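Local structure of protein-S-isoprenylcysteine O-methyltransferase (Tribolium castaneum, 5V7P) at residues Lys153-Ser159 and Ile224-Asn228. The protein methylates the carboxyl group of isoprenylated C-terminal cysteines on proteins such as Ras, within the endoplasmic reticulum membrane, using S-adenosyl-L-methionine as methyl donor. Residues are numbered along the deposited sequence.
Sequences KEIHWLS and IILIN. With MPG ([(Z)-octadec-9-enyl] (2R)-2,3-bis(oxidanyl)propanoate), chain S; D10 (decane), chain N.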
loop_
_atom_site.group_PDB
_atom_site.type_symbol
_atom_site.label_atom_id
_atom_site.label_comp_id
_atom_site.label_asym_id
_atom_site.label_seq_id
_atom_site.Cartn_x
_atom_site.Cartn_y
_atom_site.Cartn_z
ATOM N N LYS A 153 -4.842 -0.310 -28.410
ATOM C CA LYS A 153 -3.569 -0.289 -27.702
ATOM C C LYS A 153 -2.430 0.256 -28.552
ATOM O O LYS A 153 -1.308 0.385 -28.046
ATOM C CB LYS A 153 -3.216 -1.697 -27.215
ATOM C CG LYS A 153 -4.359 -2.419 -26.512
ATOM C CD LYS A 153 -4.903 -1.626 -25.328
ATOM C CE LYS A 153 -5.964 -2.418 -24.583
ATOM N NZ LYS A 153 -6.550 -1.656 -23.450
ATOM N N GLU A 154 -2.683 0.574 -29.819
ATOM C CA GLU A 154 -1.686 1.175 -30.693
ATOM C C GLU A 154 -1.727 2.697 -30.666
ATOM O O GLU A 154 -1.038 3.339 -31.463
ATOM C CB GLU A 154 -1.878 0.674 -32.127
ATOM C CG GLU A 154 -1.438 -0.768 -32.340
ATOM C CD GLU A 154 -1.890 -1.328 -33.674
ATOM O OE1 GLU A 154 -2.728 -2.253 -33.677
ATOM O OE2 GLU A 154 -1.414 -0.838 -34.719
ATOM N N ILE A 155 -2.515 3.284 -29.770
ATOM C CA ILE A 155 -2.580 4.750 -29.631
ATOM C C ILE A 155 -1.527 5.115 -28.592
ATOM O O ILE A 155 -1.810 5.382 -27.421
ATOM C CB ILE A 155 -3.984 5.232 -29.250
ATOM C CG1 ILE A 155 -5.029 4.651 -30.211
ATOM C CG2 ILE A 155 -4.031 6.754 -29.264
ATOM C CD1 ILE A 155 -6.463 4.882 -29.778
ATOM N N HIS A 156 -0.269 5.138 -29.038
ATOM C CA HIS A 156 0.850 5.252 -28.109
ATOM C C HIS A 156 0.897 6.612 -27.421
ATOM O O HIS A 156 1.335 6.699 -26.267
ATOM C CB HIS A 156 2.161 4.979 -28.844
ATOM C CG HIS A 156 2.369 3.535 -29.189
ATOM N ND1 HIS A 156 1.411 2.571 -28.960
ATOM C CD2 HIS A 156 3.425 2.892 -29.741
ATOM C CE1 HIS A 156 1.867 1.397 -29.359
ATOM N NE2 HIS A 156 3.087 1.564 -29.838
ATOM N N TRP A 157 0.458 7.680 -28.093
ATOM C CA TRP A 157 0.506 8.997 -27.465
ATOM C C TRP A 157 -0.397 9.058 -26.241
ATOM O O TRP A 157 -0.065 9.730 -25.259
ATOM C CB TRP A 157 0.127 10.092 -28.469
ATOM C CG TRP A 157 -1.254 9.972 -29.037
ATOM C CD1 TRP A 157 -1.613 9.334 -30.189
ATOM C CD2 TRP A 157 -2.461 10.513 -28.485
ATOM N NE1 TRP A 157 -2.968 9.442 -30.387
ATOM C CE2 TRP A 157 -3.512 10.159 -29.355
ATOM C CE3 TRP A 157 -2.756 11.260 -27.341
ATOM C CZ2 TRP A 157 -4.835 10.525 -29.115
ATOM C CZ3 TRP A 157 -4.071 11.622 -27.105
ATOM C CH2 TRP A 157 -5.093 11.254 -27.988
ATOM N N LEU A 158 -1.534 8.359 -26.272
ATOM C CA LEU A 158 -2.389 8.291 -25.090
ATOM C C LEU A 158 -1.679 7.576 -23.948
ATOM O O LEU A 158 -1.666 8.054 -22.809
ATOM C CB LEU A 158 -3.704 7.578 -25.425
ATOM C CG LEU A 158 -5.014 8.347 -25.235
ATOM C CD1 LEU A 158 -6.198 7.425 -25.500
ATOM C CD2 LEU A 158 -5.129 8.958 -23.844
ATOM N N SER A 159 -1.081 6.419 -24.240
ATOM C CA SER A 159 -0.389 5.656 -23.205
ATOM C C SER A 159 0.775 6.447 -22.623
ATOM O O SER A 159 1.026 6.396 -21.412
ATOM C CB SER A 159 0.100 4.330 -23.783
ATOM O OG SER A 159 0.916 3.632 -22.861
ATOM N N ILE A 224 -4.155 4.459 -17.645
ATOM C CA ILE A 224 -4.019 5.253 -18.860
ATOM C C ILE A 224 -2.905 4.687 -19.729
ATOM O O ILE A 224 -3.016 4.646 -20.960
ATOM C CB ILE A 224 -3.778 6.735 -18.514
ATOM C CG1 ILE A 224 -4.958 7.275 -17.696
ATOM C CG2 ILE A 224 -3.572 7.551 -19.793
ATOM C CD1 ILE A 224 -4.846 8.737 -17.301
ATOM N N ILE A 225 -1.815 4.233 -19.104
ATOM C CA ILE A 225 -0.772 3.538 -19.853
ATOM C C ILE A 225 -1.390 2.406 -20.658
ATOM O O ILE A 225 -1.204 2.307 -21.875
ATOM C CB ILE A 225 0.324 3.019 -18.903
ATOM C CG1 ILE A 225 0.976 4.186 -18.158
ATOM C CG2 ILE A 225 1.376 2.217 -19.677
ATOM C CD1 ILE A 225 1.997 3.772 -17.114
ATOM N N LEU A 226 -2.165 1.554 -19.985
ATOM C CA LEU A 226 -2.787 0.391 -20.605
ATOM C C LEU A 226 -3.920 0.751 -21.558
ATOM O O LEU A 226 -4.377 -0.125 -22.301
ATOM C CB LEU A 226 -3.315 -0.546 -19.509
ATOM C CG LEU A 226 -2.577 -1.844 -19.162
ATOM C CD1 LEU A 226 -1.094 -1.813 -19.502
ATOM C CD2 LEU A 226 -2.755 -2.143 -17.681
ATOM N N ILE A 227 -4.379 2.000 -21.558
ATOM C CA ILE A 227 -5.542 2.397 -22.345
ATOM C C ILE A 227 -6.668 1.404 -22.072
ATOM O O ILE A 227 -7.211 0.789 -22.996
ATOM C CB ILE A 227 -5.208 2.482 -23.847
ATOM C CG1 ILE A 227 -3.920 3.294 -24.051
ATOM C CG2 ILE A 227 -6.373 3.113 -24.614
ATOM C CD1 ILE A 227 -3.538 3.543 -25.502
ATOM N N ASN A 228 -7.012 1.234 -20.792
ATOM C CA ASN A 228 -8.105 0.369 -20.375
ATOM C C ASN A 228 -9.323 1.232 -20.063
ATOM O O ASN A 228 -9.390 1.828 -18.978
ATOM C CB ASN A 228 -7.704 -0.458 -19.149
ATOM C CG ASN A 228 -6.866 -1.672 -19.506
ATOM O OD1 ASN A 228 -6.898 -2.156 -20.636
ATOM N ND2 ASN A 228 -6.117 -2.179 -18.534
HETATM C C2 MPG S . 10.454 2.884 -26.889
HETATM C C3 MPG S . 10.426 2.338 -25.463
HETATM C C4 MPG S . 11.657 2.817 -24.693
HETATM C C5 MPG S . 11.397 4.208 -24.123
HETATM C C6 MPG S . 10.542 4.097 -22.861
HETATM C C7 MPG S . 10.302 5.479 -22.247
HETATM C C8 MPG S . 9.540 6.407 -23.192
HETATM C C9 MPG S . 8.205 5.771 -23.579
HETATM C C10 MPG S . 7.432 6.281 -24.515
HETATM C C11 MPG S . 7.795 7.542 -25.296
HETATM C C12 MPG S . 8.374 7.147 -26.652
HETATM C C13 MPG S . 9.159 8.323 -27.231
HETATM C C14 MPG S . 8.262 9.560 -27.288
HETATM O O1 MPG S . 8.076 2.623 -26.812
HETATM C C1 MPG S . 9.195 2.439 -27.634
HETATM C CXD MPG S . 5.683 1.890 -26.398
HETATM O O2 MPG S . 4.646 1.273 -27.109
HETATM C C21 MPG S . 5.213 3.243 -25.864
HETATM O O3 MPG S . 4.201 3.748 -26.692
HETATM O O4 MPG S . 6.814 1.782 -28.464
HETATM C CX3 MPG S . 6.887 2.086 -27.319
HETATM C C3 D10 N . 0.591 13.300 -30.199
HETATM C C4 D10 N . -0.894 13.653 -30.263
HETATM C C5 D10 N . -1.545 12.909 -31.427
HETATM C C6 D10 N . -3.037 13.240 -31.469
HETATM C C7 D10 N . -3.693 12.504 -32.636
#
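Helix 210-225 runs out of turns at what is probably the lumenal side of the membrane, and the peptide carbonyls at and just beyond its end take hydrogen bonds from Lys153. The long side chain starts sideways, yet Lys153 NZ donates to Ile227 O (2.6 Å), Leu226 O (2.9 Å) and Asn228 OD1 (2.9 Å). Glu145 of helix 129-148 adds a salt bridge, balancing the buried charge. Asn228 suits its place because its amide is bifunctional: OD1 accepts from Lys153 while ND2 donates to Gln223. On helix 156-180, Ser159 OG donates to Ile225 O (2.7 Å), although that carbonyl is less surely placed; so small a residue also lets Ser159 CA and Ile225 CA approach to 4.0 Å. Between these polar points Ile227 turns toward the other segment: Ile227 CD1 packs 4.0 Å from Leu158 CB, 4.1 Å from Ile155 CB and 3.2 Å from Ile155 O, the N-cap carbonyl, which accepts weak bonds from Leu158 N and Ser159 N. Far from the cofactor site, a Schellman motif, with Ile227 at positive phi and Ile227 N bonded to Ile224 O (3.0 Å), thus meets a helix N-terminus at the inferred lumenal ends of two transmembrane helices.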